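Local coordinates for cell division control protein 45 cdc45 putative (Entamoeba histolytica, PDB 6CC2) that probably acts in DNA replication as the Cdc45 subunit of the replicative CMG helicase, at residues L323-E326 / G327-K330; Y332-E335 / N336-L339. All coordinates share one frame; numbering follows the deposited sequence.

Contact 1 (L323-E326 / G327-K330); sequences LKME and GYSK
Lys324 and Tyr328 meet one turn apart on the helix 315-331. Tyr328 N gives its hydrogen to Lys324 O, with N and O 2.8 Å apart. The bond is nearly straight at 170° and lies in the carbonyl plane. The same oxygen sits over one face of the Tyr328 ring, 3.2 Å above its plane and nearer the ring's margin than its centre. The ring gets there because, with chi1 -64°, it leans back toward the preceding, N-terminal turn. Lys324 CB adds an apolar touch to Tyr328 CE2 at 4.0 Å. The phenol oxygen finds its partner outside the two segments, in a hydrogen bond to Asp298. The Lys324 ammonium has a long, weak ion pair with that Asp298 carboxylate.

Selenomethionine Met325 approaches the ring differently. Its SE lies in the ring plane at the edge, 3.9 Å from Tyr328 CD2, a Met-aromatic contact.

Within the two segments the contacts are i to i+3 and i to i+4, near the C-terminal end of the helix. Gly327 N reaches Leu323 O only weakly. Ser329 N bonds to Met325 O at 2.8 Å, with the donor tilted out of the carbonyl plane, while its bond to Glu326 O is weak.

Ser329 also bonds through its side chain. A chi1 of 72° swings OG back along the helix to Glu326 O, to which it donates, with OG and O 2.6 Å apart. That oxygen also receives a weak bond from Lys330 N. The hydroxyl therefore supplies the short bond to an acceptor that the backbone holds loosely. The aliphatic part of Lys330 passes beside the same carbonyl, with CE 3.6 Å from Glu326 O.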
ATOM      1  N   LEU A 323      12.427 -26.549  -5.954  1.00 25.94           N
ATOM      2  CA  LEU A 323      12.819 -27.037  -7.274  1.00 29.25           C
ATOM      3  C   LEU A 323      11.624 -27.081  -8.216  1.00 32.41           C
ATOM      4  O   LEU A 323      11.734 -26.695  -9.385  1.00 31.20           O
ATOM      5  CB  LEU A 323      13.445 -28.418  -7.149  1.00 27.92           C
ATOM      6  CG  LEU A 323      13.943 -29.048  -8.455  1.00 38.15           C
ATOM      7  CD1 LEU A 323      14.931 -28.117  -9.140  1.00 44.92           C
ATOM      8  CD2 LEU A 323      14.582 -30.413  -8.196  1.00 45.93           C
ATOM      9  N   LYS A 324      10.476 -27.555  -7.728  1.00 27.28           N
ATOM     10  CA  LYS A 324       9.284 -27.618  -8.558  1.00 27.68           C
ATOM     11  C   LYS A 324       8.813 -26.228  -8.959  1.00 27.51           C
ATOM     12  O   LYS A 324       8.440 -26.011 -10.123  1.00 30.05           O
ATOM     13  CB  LYS A 324       8.179 -28.371  -7.813  1.00 29.01           C
ATOM     14  CG  LYS A 324       8.397 -29.895  -7.759  1.00 31.31           C
ATOM     15  CD  LYS A 324       8.332 -30.487  -9.146  1.00 37.51           C
ATOM     16  CE  LYS A 324       7.934 -31.965  -9.117  1.00 45.40           C
ATOM     17  NZ  LYS A 324       7.829 -32.524 -10.478  1.00 47.87           N
HETATM   18  N   MSE A 325       8.847 -25.268  -8.026  1.00 27.86           N
HETATM   19  CA  MSE A 325       8.379 -23.916  -8.294  1.00 28.87           C
HETATM   20  C   MSE A 325       9.288 -23.201  -9.284  1.00 28.60           C
HETATM   21  O   MSE A 325       8.824 -22.396 -10.097  1.00 27.72           O
HETATM   22  CB  MSE A 325       8.273 -23.120  -7.004  1.00 33.23           C
HETATM   23  CG  MSE A 325       7.036 -23.423  -6.185  1.00 43.33           C
HETATM   24 SE   MSE A 325       5.369 -22.893  -7.089  1.00 47.41          SE
HETATM   25  CE  MSE A 325       5.720 -21.005  -7.293  1.00 54.95           C
ATOM     26  N   GLU A 326      10.590 -23.485  -9.215  1.00 31.14           N
ATOM     27  CA  GLU A 326      11.505 -22.965 -10.219  1.00 39.09           C
ATOM     28  C   GLU A 326      11.045 -23.363 -11.613  1.00 35.52           C
ATOM     29  O   GLU A 326      10.951 -22.515 -12.508  1.00 33.84           O
ATOM     30  CB  GLU A 326      12.924 -23.461  -9.944  1.00 54.39           C
ATOM     31  CG  GLU A 326      13.597 -22.779  -8.758  1.00 71.27           C
ATOM     32  CD  GLU A 326      15.017 -23.269  -8.518  1.00 79.90           C
ATOM     33  OE1 GLU A 326      15.520 -24.072  -9.332  1.00 83.06           O
ATOM     34  OE2 GLU A 326      15.627 -22.850  -7.514  1.00 79.26           O
ATOM     35  N   GLY A 327      10.730 -24.652 -11.806  1.00 32.35           N
ATOM     36  CA  GLY A 327      10.234 -25.105 -13.097  1.00 33.88           C
ATOM     37  C   GLY A 327       8.887 -24.501 -13.446  1.00 35.03           C
ATOM     38  O   GLY A 327       8.683 -24.005 -14.556  1.00 34.68           O
ATOM     39  N   TYR A 328       7.943 -24.532 -12.501  1.00 31.98           N
ATOM     40  CA  TYR A 328       6.631 -23.942 -12.763  1.00 31.02           C
ATOM     41  C   TYR A 328       6.769 -22.477 -13.172  1.00 30.74           C
ATOM     42  O   TYR A 328       6.033 -21.990 -14.033  1.00 32.51           O
ATOM     43  CB  TYR A 328       5.732 -24.048 -11.532  1.00 32.32           C
ATOM     44  CG  TYR A 328       5.385 -25.453 -11.094  1.00 32.96           C
ATOM     45  CD1 TYR A 328       5.371 -26.508 -11.993  1.00 36.36           C
ATOM     46  CD2 TYR A 328       5.059 -25.715  -9.775  1.00 31.47           C
ATOM     47  CE1 TYR A 328       5.043 -27.791 -11.581  1.00 39.71           C
ATOM     48  CE2 TYR A 328       4.727 -26.977  -9.353  1.00 40.17           C
ATOM     49  CZ  TYR A 328       4.725 -28.015 -10.257  1.00 41.19           C
ATOM     50  OH  TYR A 328       4.397 -29.273  -9.815  1.00 44.79           O
ATOM     51  N   SER A 329       7.722 -21.764 -12.576  1.00 27.77           N
ATOM     52  CA  SER A 329       7.832 -20.325 -12.820  1.00 28.78           C
ATOM     53  C   SER A 329       8.237 -20.046 -14.260  1.00 31.59           C
ATOM     54  O   SER A 329       7.859 -19.013 -14.818  1.00 34.44           O
ATOM     55  CB  SER A 329       8.840 -19.694 -11.860  1.00 31.75           C
ATOM     56  OG  SER A 329      10.160 -20.063 -12.204  1.00 34.64           O
ATOM     57  N   LYS A 330       8.990 -20.955 -14.877  1.00 33.85           N
ATOM     58  CA  LYS A 330       9.350 -20.783 -16.278  1.00 33.65           C
ATOM     59  C   LYS A 330       8.200 -21.194 -17.191  1.00 37.36           C
ATOM     60  O   LYS A 330       7.965 -20.557 -18.221  1.00 44.59           O
ATOM     61  CB  LYS A 330      10.614 -21.598 -16.599  1.00 41.53           C
ATOM     62  CG  LYS A 330      11.866 -21.076 -15.921  1.00 50.96           C
ATOM     63  CD  LYS A 330      13.072 -21.980 -16.175  1.00 64.64           C
ATOM     64  CE  LYS A 330      13.018 -23.243 -15.327  1.00 75.47           C
ATOM     65  NZ  LYS A 330      14.198 -24.131 -15.561  1.00 84.10           N
TER

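Contact 2 (Y332-E335 / N336-L339); sequences YHFE and NLFL
A chi1 of 50° tucks the Phe334 ring in over its own backbone, and Leu337 CG stands anti to its own N (chi1 -179°). These two torsions set the side chains next to each other, pointing the same way. Leu337 CD2 is the branch that touches. It lies 3.9 Å from Phe334 CE1 and equally near CD1, and it meets the ring obliquely. Leu337 CB also approaches Phe334 CD1, so the leucine follows that side of the ring from its root to its methyl. CB is close to the backbone too, 3.2 Å from Phe334 O.

The backbone closes the same turn. Leu337 N donates to Phe334 O, 2.9 Å away. The donor stands above the carbonyl plane, 51° out of it. The next bond repeats this step, from Phe338 N to Glu335 O over 3.3 Å, again with the donor above the plane.

Two successive i to i+3 bonds mark a short 3-10 turn. It connects the end of helix 315-331 to strand 338-344, an outer strand of a three-stranded mixed sheet. His333, with positive phi, is where the chain leaves the helix.

Phe338 opens the strand, and its ring turns an edge to the Glu335 carbonyl. The oxygen lies near the ring plane, with Glu335 O 4.0 Å from Phe338 CD2. The same acceptor thus has the Phe338 amide and the edge of the Phe338 ring as neighbours.

Beyond the turn, Phe334 packs on Ile277 and Leu281 of helix 275-281. Leu337 and Phe338 both touch Cys257 of strand 251-257. The Leu337 backbone is also hydrogen-bonded with Gln258.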
ATOM      1  N   TYR A 332       4.844 -21.210 -16.484  1.00 34.78           N
ATOM      2  CA  TYR A 332       3.737 -20.283 -16.339  1.00 31.09           C
ATOM      3  C   TYR A 332       4.177 -18.832 -16.295  1.00 31.46           C
ATOM      4  O   TYR A 332       3.350 -17.947 -16.010  1.00 36.90           O
ATOM      5  CB  TYR A 332       2.942 -20.607 -15.063  1.00 31.08           C
ATOM      6  CG  TYR A 332       2.278 -21.969 -15.074  1.00 33.73           C
ATOM      7  CD1 TYR A 332       1.084 -22.174 -15.751  1.00 38.84           C
ATOM      8  CD2 TYR A 332       2.836 -23.040 -14.387  1.00 39.59           C
ATOM      9  CE1 TYR A 332       0.473 -23.419 -15.765  1.00 46.16           C
ATOM     10  CE2 TYR A 332       2.231 -24.284 -14.387  1.00 44.09           C
ATOM     11  CZ  TYR A 332       1.049 -24.468 -15.079  1.00 48.19           C
ATOM     12  OH  TYR A 332       0.445 -25.703 -15.082  1.00 48.02           O
ATOM     13  N   HIS A 333       5.464 -18.559 -16.488  1.00 31.82           N
ATOM     14  CA  HIS A 333       5.991 -17.194 -16.585  1.00 37.41           C
ATOM     15  C   HIS A 333       5.665 -16.341 -15.356  1.00 37.53           C
ATOM     16  O   HIS A 333       5.045 -15.278 -15.437  1.00 34.45           O
ATOM     17  CB  HIS A 333       5.482 -16.531 -17.869  1.00 46.39           C
ATOM     18  CG  HIS A 333       5.819 -17.298 -19.112  1.00 57.19           C
ATOM     19  ND1 HIS A 333       4.895 -18.067 -19.786  1.00 59.41           N
ATOM     20  CD2 HIS A 333       6.986 -17.434 -19.785  1.00 59.85           C
ATOM     21  CE1 HIS A 333       5.475 -18.633 -20.829  1.00 61.11           C
ATOM     22  NE2 HIS A 333       6.744 -18.266 -20.851  1.00 62.04           N
ATOM     23  N   PHE A 334       6.118 -16.814 -14.201  1.00 32.83           N
ATOM     24  CA  PHE A 334       6.203 -15.968 -13.015  1.00 28.26           C
ATOM     25  C   PHE A 334       7.611 -16.055 -12.428  1.00 26.68           C
ATOM     26  O   PHE A 334       7.810 -16.262 -11.230  1.00 29.77           O
ATOM     27  CB  PHE A 334       5.119 -16.281 -11.967  1.00 29.98           C
ATOM     28  CG  PHE A 334       4.980 -17.746 -11.590  1.00 29.00           C
ATOM     29  CD1 PHE A 334       5.792 -18.310 -10.630  1.00 32.33           C
ATOM     30  CD2 PHE A 334       3.976 -18.528 -12.149  1.00 27.62           C
ATOM     31  CE1 PHE A 334       5.647 -19.630 -10.257  1.00 29.50           C
ATOM     32  CE2 PHE A 334       3.815 -19.843 -11.787  1.00 30.55           C
ATOM     33  CZ  PHE A 334       4.653 -20.409 -10.833  1.00 27.24           C
ATOM     34  N   GLU A 335       8.610 -15.811 -13.283  1.00 26.26           N
ATOM     35  CA  GLU A 335      10.001 -15.846 -12.838  1.00 27.22           C
ATOM     36  C   GLU A 335      10.311 -14.756 -11.831  1.00 29.56           C
ATOM     37  O   GLU A 335      11.256 -14.904 -11.046  1.00 31.76           O
ATOM     38  CB  GLU A 335      10.936 -15.703 -14.042  1.00 32.34           C
ATOM     39  CG  GLU A 335      10.815 -16.812 -15.089  1.00 43.06           C
ATOM     40  CD  GLU A 335       9.698 -16.561 -16.100  1.00 60.01           C
ATOM     41  OE1 GLU A 335       8.874 -15.640 -15.893  1.00 63.10           O
ATOM     42  OE2 GLU A 335       9.647 -17.293 -17.112  1.00 68.85           O
ATOM     43  N   ASN A 336       9.557 -13.647 -11.857  1.00 26.33           N
ATOM     44  CA  ASN A 336       9.709 -12.587 -10.856  1.00 26.10           C
ATOM     45  C   ASN A 336       9.238 -13.019  -9.474  1.00 24.00           C
ATOM     46  O   ASN A 336       9.262 -12.211  -8.538  1.00 25.90           O
ATOM     47  CB  ASN A 336       8.951 -11.328 -11.259  1.00 33.29           C
ATOM     48  CG  ASN A 336       9.692 -10.501 -12.278  1.00 38.28           C
ATOM     49  OD1 ASN A 336      10.899 -10.637 -12.442  1.00 42.79           O
ATOM     50  ND2 ASN A 336       8.964  -9.640 -12.974  1.00 37.97           N
ATOM     51  N   LEU A 337       8.781 -14.259  -9.318  1.00 24.22           N
ATOM     52  CA  LEU A 337       8.517 -14.749  -7.972  1.00 23.29           C
ATOM     53  C   LEU A 337       9.801 -14.808  -7.153  1.00 22.11           C
ATOM     54  O   LEU A 337       9.763 -14.700  -5.924  1.00 23.63           O
ATOM     55  CB  LEU A 337       7.871 -16.120  -8.038  1.00 25.29           C
ATOM     56  CG  LEU A 337       7.509 -16.758  -6.700  1.00 25.90           C
ATOM     57  CD1 LEU A 337       6.520 -15.914  -5.934  1.00 25.76           C
ATOM     58  CD2 LEU A 337       6.969 -18.139  -6.955  1.00 27.57           C
ATOM     59  N   PHE A 338      10.946 -14.984  -7.809  1.00 22.63           N
ATOM     60  CA  PHE A 338      12.220 -15.087  -7.105  1.00 22.87           C
ATOM     61  C   PHE A 338      12.880 -13.716  -7.148  1.00 22.85           C
ATOM     62  O   PHE A 338      13.330 -13.261  -8.209  1.00 24.48           O
ATOM     63  CB  PHE A 338      13.092 -16.171  -7.724  1.00 24.74           C
ATOM     64  CG  PHE A 338      12.487 -17.534  -7.609  1.00 26.86           C
ATOM     65  CD1 PHE A 338      12.594 -18.252  -6.431  1.00 30.07           C
ATOM     66  CD2 PHE A 338      11.770 -18.081  -8.667  1.00 31.44           C
ATOM     67  CE1 PHE A 338      12.026 -19.511  -6.315  1.00 33.43           C
ATOM     68  CE2 PHE A 338      11.201 -19.331  -8.551  1.00 35.13           C
ATOM     69  CZ  PHE A 338      11.332 -20.044  -7.370  1.00 34.55           C
ATOM     70  N   LEU A 339      12.906 -13.055  -6.003  1.00 21.29           N
ATOM     71  CA  LEU A 339      13.506 -11.739  -5.847  1.00 20.57           C
ATOM     72  C   LEU A 339      14.250 -11.717  -4.522  1.00 20.14           C
ATOM     73  O   LEU A 339      13.875 -12.431  -3.586  1.00 21.87           O
ATOM     74  CB  LEU A 339      12.449 -10.625  -5.839  1.00 23.31           C
ATOM     75  CG  LEU A 339      11.594 -10.479  -7.097  1.00 25.65           C
ATOM     76  CD1 LEU A 339      10.475  -9.469  -6.803  1.00 24.07           C
ATOM     77  CD2 LEU A 339      12.409 -10.023  -8.265  1.00 28.01           C
TER

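How the contacts relate
From the N-terminal side, contact 1 comes first, within helix 315-331, and closes turns of that helix. The chain then leaves the helix, and contact 2 closes the 3-10 turn leading into strand 338-344. The two lie in series and neither nest nor cross. Their centres are about 9 Å apart. They meet where the chain doubles back: Ser329 O probably accepts a hydrogen bond from Phe334 N, and the Met325 methyl packs against Phe334 and Leu337. Glu326 and Ser329 also touch Phe338 at the start of the strand. Together they tie the helix end to the edge of the mixed sheet, with helix 275-281 packing on Phe334.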